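Local atomic coordinates of integral membrane indolylacetylinositol arabinosyltransferase EmbC (PDB entry 7BVE), a protein that probably transfers arabinose units to build the arabinan of the mycobacterial cell wall, and is seen here with ethambutol bound. Residues P861-S866 / P943-L948; D857-L862 / A911-I916; W850-D855 / A920-L925; E875-W880 / S894-D899. One frame throughout, in Å; residues are numbered along the deposited sequence.

Contact 1 of 4, residues P861-S866 / P943-L948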
loop_
_atom_site.group_PDB
_atom_site.type_symbol
_atom_site.label_atom_id
_atom_site.label_comp_id
_atom_site.label_asym_id
_atom_site.label_seq_id
_atom_site.Cartn_x
_atom_site.Cartn_y
_atom_site.Cartn_z
ATOM N N PRO A 861 19.773 -30.104 29.372
ATOM C CA PRO A 861 20.579 -28.977 28.890
ATOM C C PRO A 861 20.037 -27.611 29.276
ATOM O O PRO A 861 20.594 -26.596 28.851
ATOM C CB PRO A 861 20.544 -29.176 27.373
ATOM C CG PRO A 861 19.255 -29.853 27.138
ATOM C CD PRO A 861 19.009 -30.742 28.288
ATOM N N LEU A 862 18.977 -27.563 30.081
ATOM C CA LEU A 862 18.274 -26.309 30.330
ATOM C C LEU A 862 17.921 -26.188 31.800
ATOM O O LEU A 862 17.618 -27.190 32.454
ATOM C CB LEU A 862 17.007 -26.210 29.493
ATOM C CG LEU A 862 17.130 -25.880 28.025
ATOM C CD1 LEU A 862 15.776 -25.944 27.408
ATOM C CD2 LEU A 862 17.698 -24.494 27.845
ATOM N N LEU A 863 17.941 -24.958 32.298
ATOM C CA LEU A 863 17.345 -24.588 33.574
ATOM C C LEU A 863 16.232 -23.594 33.287
ATOM O O LEU A 863 16.475 -22.549 32.679
ATOM C CB LEU A 863 18.394 -23.963 34.486
ATOM C CG LEU A 863 18.022 -23.501 35.882
ATOM C CD1 LEU A 863 17.652 -24.667 36.760
ATOM C CD2 LEU A 863 19.187 -22.753 36.458
ATOM N N VAL A 864 15.009 -23.923 33.696
ATOM C CA VAL A 864 13.835 -23.172 33.270
ATOM C C VAL A 864 13.077 -22.665 34.492
ATOM O O VAL A 864 12.814 -23.427 35.428
ATOM C CB VAL A 864 12.901 -24.022 32.379
ATOM C CG1 VAL A 864 11.748 -23.192 31.887
ATOM C CG2 VAL A 864 13.629 -24.594 31.200
ATOM N N VAL A 865 12.741 -21.373 34.490
ATOM C CA VAL A 865 11.714 -20.824 35.365
ATOM C C VAL A 865 10.603 -20.282 34.481
ATOM O O VAL A 865 10.839 -19.929 33.322
ATOM C CB VAL A 865 12.247 -19.725 36.312
ATOM C CG1 VAL A 865 13.389 -20.248 37.146
ATOM C CG2 VAL A 865 12.665 -18.489 35.559
ATOM N N SER A 866 9.388 -20.255 35.009
ATOM C CA SER A 866 8.246 -19.694 34.304
ATOM C C SER A 866 7.942 -18.313 34.862
ATOM O O SER A 866 8.077 -18.079 36.064
ATOM C CB SER A 866 7.023 -20.591 34.446
ATOM O OG SER A 866 7.265 -21.871 33.908
ATOM N N PRO A 943 12.540 -22.842 40.285
ATOM C CA PRO A 943 13.381 -23.421 39.244
ATOM C C PRO A 943 13.112 -24.888 38.928
ATOM O O PRO A 943 12.829 -25.635 39.798
ATOM C CB PRO A 943 14.748 -23.505 39.886
ATOM C CG PRO A 943 14.739 -22.348 40.773
ATOM C CD PRO A 943 13.358 -22.388 41.379
ATOM N N ARG A 944 13.501 -25.266 37.731
ATOM C CA ARG A 944 13.147 -26.538 37.137
ATOM C C ARG A 944 14.203 -26.917 36.114
ATOM O O ARG A 944 14.630 -26.077 35.320
ATOM C CB ARG A 944 11.766 -26.417 36.489
ATOM C CG ARG A 944 11.207 -27.654 35.871
ATOM C CD ARG A 944 9.843 -27.338 35.316
ATOM N NE ARG A 944 9.912 -26.358 34.243
ATOM C CZ ARG A 944 8.853 -25.751 33.728
ATOM N NH1 ARG A 944 8.978 -24.871 32.753
ATOM N NH2 ARG A 944 7.655 -26.026 34.196
ATOM N N ILE A 945 14.643 -28.171 36.153
ATOM C CA ILE A 945 15.438 -28.728 35.060
ATOM C C ILE A 945 14.561 -29.725 34.315
ATOM O O ILE A 945 14.291 -30.824 34.825
ATOM C CB ILE A 945 16.735 -29.381 35.551
ATOM C CG1 ILE A 945 17.676 -28.314 36.095
ATOM C CG2 ILE A 945 17.435 -30.077 34.416
ATOM C CD1 ILE A 945 18.901 -28.869 36.740
ATOM N N PRO A 946 14.073 -29.375 33.132
ATOM C CA PRO A 946 13.110 -30.228 32.441
ATOM C C PRO A 946 13.737 -31.487 31.868
ATOM O O PRO A 946 14.918 -31.517 31.520
ATOM C CB PRO A 946 12.594 -29.320 31.328
ATOM C CG PRO A 946 13.638 -28.323 31.136
ATOM C CD PRO A 946 14.215 -28.074 32.470
ATOM N N GLU A 947 12.925 -32.537 31.786
ATOM C CA GLU A 947 13.310 -33.810 31.189
ATOM C C GLU A 947 12.672 -33.883 29.811
ATOM O O GLU A 947 11.450 -34.014 29.695
ATOM C CB GLU A 947 12.869 -34.974 32.065
ATOM C CG GLU A 947 13.568 -35.015 33.395
ATOM C CD GLU A 947 13.065 -36.127 34.272
ATOM O OE1 GLU A 947 12.083 -36.787 33.880
ATOM O OE2 GLU A 947 13.644 -36.339 35.356
ATOM N N LEU A 948 13.497 -33.809 28.772
ATOM C CA LEU A 948 13.041 -33.522 27.424
ATOM C C LEU A 948 13.115 -34.759 26.536
ATOM O O LEU A 948 14.031 -35.574 26.651
ATOM C CB LEU A 948 13.881 -32.399 26.822
ATOM C CG LEU A 948 13.822 -31.088 27.600
ATOM C CD1 LEU A 948 14.822 -30.107 27.062
ATOM C CD2 LEU A 948 12.452 -30.499 27.533
#
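The tight part of this contact lies around Val-864, whose side chain sets out toward the loop 943-948. Its backbone N donates to Arg-944 O at 2.7 Å in a nearly straight bond (177°), almost along the C=O axis. On the side chain, CG1 is anti to the backbone N (chi1 -176°) and meets Arg-944 NH1 at the guanidinium edge, 3.4 Å away. The other branch, CG2, sits 3.7 Å from Pro-946 CG, the valine crossing the proline ring at about a right angle. Beside it, Leu-863 CD1 meets Ile-945 CG1 at 3.7 Å, the two chains crossing obliquely. The arginine chain bends at chi3 (64°); its polar end makes weak bonds to Asn-908 and Ala-742 O and a long, weak ion pair with Glu-739, and Asn-908 also binds Ser-866 OG. Packing loosens toward Pro-861, which is exposed, and Leu-948, partly so, at the outer ends of the two segments: Leu-948 CD1 is 4.4 Å from Pro-861 CD and 4.3 Å from Leu-862 CD1. Strand 862-867, paired with strand 907-912 along its other edge, thus gains a single antiparallel bridge, Val-864 with Arg-944, that ties an irregular segment to the border of a beta-sheet.

Contact 2 of 4, residues D857-L862 / A911-I916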
loop_
_atom_site.group_PDB
_atom_site.type_symbol
_atom_site.label_atom_id
_atom_site.label_comp_id
_atom_site.label_asym_id
_atom_site.label_seq_id
_atom_site.Cartn_x
_atom_site.Cartn_y
_atom_site.Cartn_z
ATOM N N ASP A 857 25.338 -35.641 34.746
ATOM C CA ASP A 857 24.920 -36.591 33.725
ATOM C C ASP A 857 23.417 -36.807 33.698
ATOM O O ASP A 857 22.836 -36.952 32.621
ATOM C CB ASP A 857 25.636 -37.933 33.921
ATOM C CG ASP A 857 25.441 -38.518 35.314
ATOM O OD1 ASP A 857 24.856 -37.847 36.188
ATOM O OD2 ASP A 857 25.874 -39.667 35.533
ATOM N N GLN A 858 22.775 -36.826 34.862
ATOM C CA GLN A 858 21.317 -36.858 34.952
ATOM C C GLN A 858 20.731 -35.452 35.065
ATOM O O GLN A 858 19.862 -35.163 35.887
ATOM C CB GLN A 858 20.894 -37.753 36.114
ATOM C CG GLN A 858 21.509 -37.416 37.475
ATOM C CD GLN A 858 21.067 -38.381 38.557
ATOM O OE1 GLN A 858 20.246 -39.263 38.317
ATOM N NE2 GLN A 858 21.612 -38.218 39.757
ATOM N N ALA A 859 21.183 -34.568 34.182
ATOM C CA ALA A 859 20.668 -33.213 34.098
ATOM C C ALA A 859 20.508 -32.840 32.636
ATOM O O ALA A 859 21.379 -33.127 31.813
ATOM C CB ALA A 859 21.584 -32.206 34.792
ATOM N N GLY A 860 19.393 -32.197 32.326
ATOM C CA GLY A 860 19.114 -31.763 30.984
ATOM C C GLY A 860 19.936 -30.555 30.595
ATOM O O GLY A 860 20.711 -30.014 31.386
ATOM N N PRO A 861 19.773 -30.104 29.372
ATOM C CA PRO A 861 20.579 -28.977 28.890
ATOM C C PRO A 861 20.037 -27.611 29.276
ATOM O O PRO A 861 20.594 -26.596 28.851
ATOM C CB PRO A 861 20.544 -29.176 27.373
ATOM C CG PRO A 861 19.255 -29.853 27.138
ATOM C CD PRO A 861 19.009 -30.742 28.288
ATOM N N LEU A 862 18.977 -27.563 30.081
ATOM C CA LEU A 862 18.274 -26.309 30.330
ATOM C C LEU A 862 17.921 -26.188 31.800
ATOM O O LEU A 862 17.618 -27.190 32.454
ATOM C CB LEU A 862 17.007 -26.210 29.493
ATOM C CG LEU A 862 17.130 -25.880 28.025
ATOM C CD1 LEU A 862 15.776 -25.944 27.408
ATOM C CD2 LEU A 862 17.698 -24.494 27.845
ATOM N N ALA A 911 18.025 -20.824 30.394
ATOM C CA ALA A 911 19.433 -20.564 30.445
ATOM C C ALA A 911 20.099 -21.929 30.429
ATOM O O ALA A 911 19.665 -22.814 31.179
ATOM C CB ALA A 911 19.849 -19.794 31.694
ATOM N N PRO A 912 21.116 -22.139 29.598
ATOM C CA PRO A 912 21.789 -23.437 29.576
ATOM C C PRO A 912 22.615 -23.658 30.827
ATOM O O PRO A 912 23.037 -22.717 31.496
ATOM C CB PRO A 912 22.687 -23.347 28.342
ATOM C CG PRO A 912 22.094 -22.280 27.520
ATOM C CD PRO A 912 21.546 -21.291 28.477
ATOM N N LEU A 913 22.847 -24.930 31.142
ATOM C CA LEU A 913 23.718 -25.248 32.264
ATOM C C LEU A 913 25.192 -25.175 31.890
ATOM O O LEU A 913 26.046 -25.339 32.765
ATOM C CB LEU A 913 23.405 -26.634 32.818
ATOM C CG LEU A 913 22.049 -26.855 33.470
ATOM C CD1 LEU A 913 21.971 -28.274 33.962
ATOM C CD2 LEU A 913 21.850 -25.890 34.596
ATOM N N SER A 914 25.515 -24.953 30.615
ATOM C CA SER A 914 26.894 -24.665 30.253
ATOM C C SER A 914 27.305 -23.261 30.669
ATOM O O SER A 914 28.503 -22.988 30.773
ATOM C CB SER A 914 27.100 -24.833 28.750
ATOM O OG SER A 914 26.439 -23.811 28.028
ATOM N N SER A 915 26.341 -22.366 30.893
ATOM C CA SER A 915 26.633 -21.053 31.447
ATOM C C SER A 915 26.962 -21.108 32.930
ATOM O O SER A 915 27.592 -20.183 33.447
ATOM C CB SER A 915 25.453 -20.112 31.222
ATOM O OG SER A 915 25.253 -19.871 29.844
ATOM N N ILE A 916 26.554 -22.166 33.620
ATOM C CA ILE A 916 26.877 -22.357 35.029
ATOM C C ILE A 916 28.156 -23.187 35.108
ATOM O O ILE A 916 28.221 -24.256 34.483
ATOM C CB ILE A 916 25.726 -23.036 35.774
ATOM C CG1 ILE A 916 24.529 -22.086 35.856
ATOM C CG2 ILE A 916 26.153 -23.467 37.146
ATOM C CD1 ILE A 916 23.274 -22.725 36.369
#
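Leu-913, just after strand 907-912 in the sequence, reaches across to the loop that leads into strand 862-867. Its side chain sets out toward that loop, although CB itself stays 4.6 Å from Gly-860 O. CG lies anti to the carbonyl carbon and beside the backbone N (chi1 -66°), which brings it to 4.0 Å from the same Gly-860 O. From there CD1 continues the extended chain (chi2 -179°) and makes the closest approach, 3.4 Å from Gly-860 O, while also touching Ala-859 CB at 4.0 Å. The second branch, CD2, turns to the side chain of Leu-863. A type I beta turn from Pro-912 to Ser-915 places the leucine; its closing bond, Ser-915 N to Pro-912 O, is weak. No hydrogen bond spans the two segments. Their backbones meet instead through a CA-H...O contact, Pro-912 CA to Pro-861 O at 3.5 Å, where Pro-912 CB is also 3.9 Å from Pro-861 O. Next to this, Leu-863 and Ala-911 share a backbone hydrogen bond, the paired strands lying on that side and the turn on the other. Trp-1033 packs on Pro-861 and Leu-862, and Tyr-1034 on Pro-912.

Contact 3 of 4, residues W850-D855 / A920-L925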
loop_
_atom_site.group_PDB
_atom_site.type_symbol
_atom_site.label_atom_id
_atom_site.label_comp_id
_atom_site.label_asym_id
_atom_site.label_seq_id
_atom_site.Cartn_x
_atom_site.Cartn_y
_atom_site.Cartn_z
ATOM N N TRP A 850 18.255 -21.499 48.719
ATOM C CA TRP A 850 19.284 -22.214 47.978
ATOM C C TRP A 850 18.705 -23.527 47.474
ATOM O O TRP A 850 18.138 -24.296 48.255
ATOM C CB TRP A 850 20.514 -22.459 48.847
ATOM C CG TRP A 850 21.237 -21.206 49.198
ATOM C CD1 TRP A 850 21.182 -20.538 50.380
ATOM C CD2 TRP A 850 22.105 -20.446 48.348
ATOM N NE1 TRP A 850 21.976 -19.419 50.328
ATOM C CE2 TRP A 850 22.551 -19.341 49.088
ATOM C CE3 TRP A 850 22.555 -20.600 47.035
ATOM C CZ2 TRP A 850 23.421 -18.395 48.560
ATOM C CZ3 TRP A 850 23.417 -19.658 46.515
ATOM C CH2 TRP A 850 23.840 -18.572 47.274
ATOM N N TYR A 851 18.834 -23.776 46.176
ATOM C CA TYR A 851 18.330 -24.992 45.552
ATOM C C TYR A 851 19.487 -25.896 45.169
ATOM O O TYR A 851 20.446 -25.445 44.542
ATOM C CB TYR A 851 17.499 -24.677 44.314
ATOM C CG TYR A 851 16.188 -24.010 44.608
ATOM C CD1 TYR A 851 15.127 -24.734 45.124
ATOM C CD2 TYR A 851 15.998 -22.667 44.336
ATOM C CE1 TYR A 851 13.922 -24.137 45.384
ATOM C CE2 TYR A 851 14.792 -22.060 44.592
ATOM C CZ TYR A 851 13.760 -22.801 45.115
ATOM O OH TYR A 851 12.554 -22.205 45.373
ATOM N N ARG A 852 19.380 -27.169 45.532
ATOM C CA ARG A 852 20.404 -28.150 45.210
ATOM C C ARG A 852 20.415 -28.443 43.712
ATOM O O ARG A 852 19.367 -28.605 43.086
ATOM C CB ARG A 852 20.141 -29.436 45.990
ATOM C CG ARG A 852 21.158 -30.527 45.800
ATOM C CD ARG A 852 22.449 -30.189 46.477
ATOM N NE ARG A 852 22.330 -30.194 47.932
ATOM C CZ ARG A 852 23.243 -29.706 48.760
ATOM N NH1 ARG A 852 23.052 -29.755 50.066
ATOM N NH2 ARG A 852 24.348 -29.165 48.276
ATOM N N LEU A 853 21.625 -28.508 43.128
ATOM C CA LEU A 853 21.798 -28.873 41.727
ATOM C C LEU A 853 22.116 -30.359 41.585
ATOM O O LEU A 853 22.786 -30.940 42.445
ATOM C CB LEU A 853 22.910 -28.060 41.055
ATOM C CG LEU A 853 22.612 -26.613 40.705
ATOM C CD1 LEU A 853 23.870 -25.949 40.226
ATOM C CD2 LEU A 853 21.584 -26.585 39.617
ATOM N N PRO A 854 21.652 -31.003 40.519
ATOM C CA PRO A 854 21.836 -32.448 40.364
ATOM C C PRO A 854 23.237 -32.791 39.871
ATOM O O PRO A 854 24.106 -31.936 39.723
ATOM C CB PRO A 854 20.793 -32.821 39.307
ATOM C CG PRO A 854 19.851 -31.681 39.264
ATOM C CD PRO A 854 20.684 -30.488 39.542
ATOM N N ASP A 855 23.436 -34.079 39.604
ATOM C CA ASP A 855 24.649 -34.545 38.956
ATOM C C ASP A 855 24.647 -34.094 37.496
ATOM O O ASP A 855 23.601 -33.816 36.906
ATOM C CB ASP A 855 24.753 -36.067 39.062
ATOM C CG ASP A 855 26.153 -36.586 38.785
ATOM O OD1 ASP A 855 27.062 -35.768 38.531
ATOM O OD2 ASP A 855 26.344 -37.820 38.817
ATOM N N ALA A 920 29.694 -25.284 40.606
ATOM C CA ALA A 920 28.550 -24.772 41.341
ATOM C C ALA A 920 27.687 -25.919 41.840
ATOM O O ALA A 920 27.572 -26.965 41.199
ATOM C CB ALA A 920 27.719 -23.845 40.468
ATOM N N THR A 921 27.077 -25.713 43.002
ATOM C CA THR A 921 26.319 -26.784 43.629
ATOM C C THR A 921 24.922 -26.302 43.991
ATOM O O THR A 921 23.959 -27.072 43.957
ATOM C CB THR A 921 27.067 -27.287 44.866
ATOM O OG1 THR A 921 28.408 -27.633 44.498
ATOM C CG2 THR A 921 26.399 -28.521 45.452
ATOM N N GLN A 922 24.799 -25.019 44.328
ATOM C CA GLN A 922 23.557 -24.457 44.835
ATOM C C GLN A 922 23.271 -23.158 44.102
ATOM O O GLN A 922 24.182 -22.357 43.889
ATOM C CB GLN A 922 23.649 -24.198 46.340
ATOM C CG GLN A 922 23.936 -25.440 47.157
ATOM C CD GLN A 922 24.090 -25.151 48.618
ATOM O OE1 GLN A 922 23.950 -24.013 49.050
ATOM N NE2 GLN A 922 24.409 -26.177 49.394
ATOM N N ILE A 923 22.018 -22.951 43.705
ATOM C CA ILE A 923 21.622 -21.734 43.012
ATOM C C ILE A 923 20.539 -21.021 43.817
ATOM O O ILE A 923 20.010 -21.544 44.796
ATOM C CB ILE A 923 21.141 -21.996 41.574
ATOM C CG1 ILE A 923 19.889 -22.859 41.571
ATOM C CG2 ILE A 923 22.212 -22.663 40.764
ATOM C CD1 ILE A 923 19.239 -22.953 40.225
ATOM N N ARG A 924 20.198 -19.814 43.367
ATOM C CA ARG A 924 19.258 -18.961 44.080
ATOM C C ARG A 924 18.717 -17.922 43.113
ATOM O O ARG A 924 19.480 -17.357 42.328
ATOM C CB ARG A 924 19.941 -18.287 45.274
ATOM C CG ARG A 924 19.008 -17.489 46.159
ATOM C CD ARG A 924 19.706 -16.973 47.403
ATOM N NE ARG A 924 20.650 -15.902 47.134
ATOM C CZ ARG A 924 21.471 -15.391 48.046
ATOM N NH1 ARG A 924 21.470 -15.855 49.285
ATOM N NH2 ARG A 924 22.307 -14.415 47.716
ATOM N N LEU A 925 17.416 -17.708 43.141
ATOM C CA LEU A 925 16.800 -16.733 42.218
ATOM C C LEU A 925 16.971 -15.332 42.796
ATOM O O LEU A 925 17.264 -15.211 43.966
ATOM C CB LEU A 925 15.321 -17.071 42.055
ATOM C CG LEU A 925 14.982 -18.165 41.050
ATOM C CD1 LEU A 925 13.681 -18.835 41.407
ATOM C CD2 LEU A 925 14.872 -17.579 39.672
#
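Three backbone hydrogen bonds join the two chains. Tyr-851 N to Ile-923 O, at 2.9 Å, and Ile-923 N to Tyr-851 O, at 3.1 Å, form a reciprocal pair, both with the donor in the carbonyl plane. Leu-853 N then reaches Thr-921 O at 2.9 Å, nearly along the C=O axis. Around this ladder the side chains divide. On the face of Tyr-851 and Ile-923, the isoleucine CG2 packs against Leu-853 CD1 at 3.7 Å, the two side chains crossing at about a right angle. Next to the ladder, Arg-924 lies along one face of the Trp-850 indole: CB makes a CH-pi contact with the six-membered ring, 4.1 Å from its centroid, and CD stands above the ring centre. Bent at chi3 (71°), the arginine then carries its guanidinium over the rim, where NH1 is 3.3 Å from Trp-850 CZ2 and the two planes are 35° apart. Gln-922 and Arg-852 share the other face of the strand pair, side by side, but their NE2 and NH2 are both donors and do not bond. Farther out, Gln-879 OE1 accepts from Arg-924 NH2 and Asn-889 more weakly from NH1, fixing the group beside the indole, while helix 883-887 brings Ala-886 against Trp-850 and Asp-883 into a long, weak ion pair with Arg-852. On the far edge of segment 920-925, Thr-921 and Gln-922 both bond to Ala-881, which makes a classic beta bulge in a central strand of an antiparallel sheet.

Contact 4 of 4, residues E875-W880 / S894-D899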
loop_
_atom_site.group_PDB
_atom_site.type_symbol
_atom_site.label_atom_id
_atom_site.label_comp_id
_atom_site.label_asym_id
_atom_site.label_seq_id
_atom_site.Cartn_x
_atom_site.Cartn_y
_atom_site.Cartn_z
ATOM N N GLU A 875 16.358 -8.279 34.636
ATOM C CA GLU A 875 15.557 -8.134 35.883
ATOM C C GLU A 875 15.676 -9.393 36.752
ATOM O O GLU A 875 15.864 -9.248 37.976
ATOM C CB GLU A 875 14.093 -7.841 35.542
ATOM C CG GLU A 875 13.920 -6.698 34.559
ATOM C CD GLU A 875 13.174 -5.495 35.113
ATOM O OE1 GLU A 875 11.983 -5.645 35.453
ATOM O OE2 GLU A 875 13.786 -4.413 35.203
ATOM N N VAL A 876 15.567 -10.574 36.136
ATOM C CA VAL A 876 15.624 -11.847 36.845
ATOM C C VAL A 876 16.976 -12.486 36.573
ATOM O O VAL A 876 17.410 -12.566 35.419
ATOM C CB VAL A 876 14.479 -12.775 36.403
ATOM C CG1 VAL A 876 14.468 -14.042 37.236
ATOM C CG2 VAL A 876 13.152 -12.059 36.472
ATOM N N GLU A 877 17.657 -12.925 37.631
ATOM C CA GLU A 877 18.985 -13.505 37.495
ATOM C C GLU A 877 19.089 -14.759 38.347
ATOM O O GLU A 877 18.228 -15.044 39.177
ATOM C CB GLU A 877 20.082 -12.518 37.904
ATOM C CG GLU A 877 20.179 -11.293 37.020
ATOM C CD GLU A 877 21.282 -10.363 37.446
ATOM O OE1 GLU A 877 21.936 -10.654 38.468
ATOM O OE2 GLU A 877 21.483 -9.333 36.769
ATOM N N VAL A 878 20.161 -15.512 38.125
ATOM C CA VAL A 878 20.487 -16.696 38.907
ATOM C C VAL A 878 21.753 -16.373 39.682
ATOM O O VAL A 878 22.612 -15.644 39.183
ATOM C CB VAL A 878 20.677 -17.937 38.002
ATOM C CG1 VAL A 878 20.954 -19.206 38.800
ATOM C CG2 VAL A 878 19.469 -18.147 37.152
ATOM N N GLN A 879 21.862 -16.874 40.905
ATOM C CA GLN A 879 23.022 -16.605 41.744
ATOM C C GLN A 879 23.558 -17.943 42.242
ATOM O O GLN A 879 23.043 -18.489 43.220
ATOM C CB GLN A 879 22.619 -15.682 42.884
ATOM C CG GLN A 879 23.736 -14.997 43.629
ATOM C CD GLN A 879 23.179 -14.034 44.648
ATOM O OE1 GLN A 879 21.979 -14.014 44.900
ATOM N NE2 GLN A 879 24.038 -13.197 45.211
ATOM N N TRP A 880 24.584 -18.478 41.581
ATOM C CA TRP A 880 25.073 -19.795 41.958
ATOM C C TRP A 880 26.214 -19.692 42.957
ATOM O O TRP A 880 26.916 -18.687 43.031
ATOM C CB TRP A 880 25.554 -20.588 40.743
ATOM C CG TRP A 880 26.782 -20.056 40.071
ATOM C CD1 TRP A 880 28.088 -20.333 40.380
ATOM C CD2 TRP A 880 26.819 -19.187 38.943
ATOM N NE1 TRP A 880 28.927 -19.664 39.528
ATOM C CE2 TRP A 880 28.173 -18.952 38.634
ATOM C CE3 TRP A 880 25.838 -18.573 38.170
ATOM C CZ2 TRP A 880 28.565 -18.131 37.577
ATOM C CZ3 TRP A 880 26.223 -17.767 37.130
ATOM C CH2 TRP A 880 27.575 -17.548 36.838
ATOM N N SER A 894 26.666 -14.872 38.504
ATOM C CA SER A 894 25.391 -14.352 38.024
ATOM C C SER A 894 25.255 -14.568 36.522
ATOM O O SER A 894 26.110 -14.123 35.751
ATOM C CB SER A 894 25.261 -12.863 38.354
ATOM O OG SER A 894 24.041 -12.337 37.863
ATOM N N ILE A 895 24.179 -15.246 36.112
ATOM C CA ILE A 895 23.761 -15.304 34.715
ATOM C C ILE A 895 22.340 -14.782 34.602
ATOM O O ILE A 895 21.604 -14.702 35.589
ATOM C CB ILE A 895 23.834 -16.721 34.105
ATOM C CG1 ILE A 895 23.099 -17.728 34.996
ATOM C CG2 ILE A 895 25.266 -17.100 33.769
ATOM C CD1 ILE A 895 22.888 -19.080 34.361
ATOM N N THR A 896 21.950 -14.450 33.382
ATOM C CA THR A 896 20.663 -13.836 33.112
ATOM C C THR A 896 19.855 -14.731 32.180
ATOM O O THR A 896 20.391 -15.311 31.233
ATOM C CB THR A 896 20.865 -12.455 32.485
ATOM O OG1 THR A 896 21.767 -11.699 33.299
ATOM C CG2 THR A 896 19.558 -11.697 32.409
ATOM N N PHE A 897 18.562 -14.857 32.460
ATOM C CA PHE A 897 17.679 -15.592 31.575
ATOM C C PHE A 897 17.418 -14.817 30.295
ATOM O O PHE A 897 17.439 -13.584 30.272
ATOM C CB PHE A 897 16.348 -15.894 32.245
ATOM C CG PHE A 897 16.433 -16.914 33.312
ATOM C CD1 PHE A 897 16.649 -18.235 32.990
ATOM C CD2 PHE A 897 16.241 -16.575 34.628
ATOM C CE1 PHE A 897 16.716 -19.194 33.959
ATOM C CE2 PHE A 897 16.295 -17.534 35.603
ATOM C CZ PHE A 897 16.535 -18.850 35.262
ATOM N N GLY A 898 17.157 -15.558 29.225
ATOM C CA GLY A 898 16.669 -14.961 28.000
ATOM C C GLY A 898 15.234 -15.373 27.770
ATOM O O GLY A 898 14.771 -16.347 28.368
ATOM N N ASP A 899 14.515 -14.659 26.909
ATOM C CA ASP A 899 13.085 -14.884 26.773
ATOM C C ASP A 899 12.638 -14.813 25.325
ATOM O O ASP A 899 13.232 -14.116 24.499
ATOM C CB ASP A 899 12.267 -13.874 27.593
ATOM C CG ASP A 899 12.601 -12.428 27.273
ATOM O OD1 ASP A 899 13.591 -12.155 26.565
ATOM O OD2 ASP A 899 11.848 -11.550 27.733
#
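Polar contacts begin with the backbone. Val-878 N donates to Ile-895 O at 3.0 Å in a fairly straight bond (166°), with the donor in the carbonyl plane, whereas the return bond from Ile-895 N to Val-878 O is weak; Ser-894 CA adds a CA-H...O contact to the same Val-878 O. One side-chain hydrogen bond lies beside these backbone bonds: Ser-894 OG, anti to its own backbone N, donates to Glu-877 OE1 at 2.8 Å, approaching from above the carboxylate plane (68° out of it). The glutamate chain is extended beyond CG, which brings OE1 to the Ser-894 hydroxyl.

Aromatic contacts occur at both ends. Trp-880, its CG in the crowded position between N and carbonyl carbon (chi1 67°), places one face of the indole against the backbone of Ser-894, with CZ3 3.2 Å from Ser-894 N. The same CZ3 touches Ile-895 CG2 at 3.6 Å. At the other end, Val-876 CG1 meets the edge of the Phe-897 ring at CD2, 4.0 Å away, and Val-878 CG2 lies 3.6 Å from both CZ and CE2.

Purely aliphatic packing is limited to Val-878 CB against Ile-895 CG1 at 3.9 Å. Within the sheet, Val-878 packs on the paired strand 922-928 and Phe-897 on 907-912. Phe-897 also touches Val-865 of the unpaired strand 862-867, consistent with the beta-sandwich of the galactose-binding-like clan to which the EmbC C-terminal domain family is assigned.

In the fold
All four contacts lie in the C-terminal domain. From the N-terminal side, segment 850-855 opens the loop that contact 3 closes at 920-925. Next come 857-862, closed by contact 2 at 911-916, and the overlapping 861-866, whose partner at 943-948 comes last, so contact 1 crosses contact 3. Contact 4 spans the shortest loop, 875-880 to 894-899, and falls within the other three, while contact 2 falls within contact 3. Together they tie one antiparallel sheet to its flanking loops: strand 862-867 meets strand 907-912 between contacts 1 and 2, the backbones of Gln-879 and Arg-924 hydrogen-bond between contacts 3 and 4, and Leu-863 packs on Ile-923 between contacts 1 and 3.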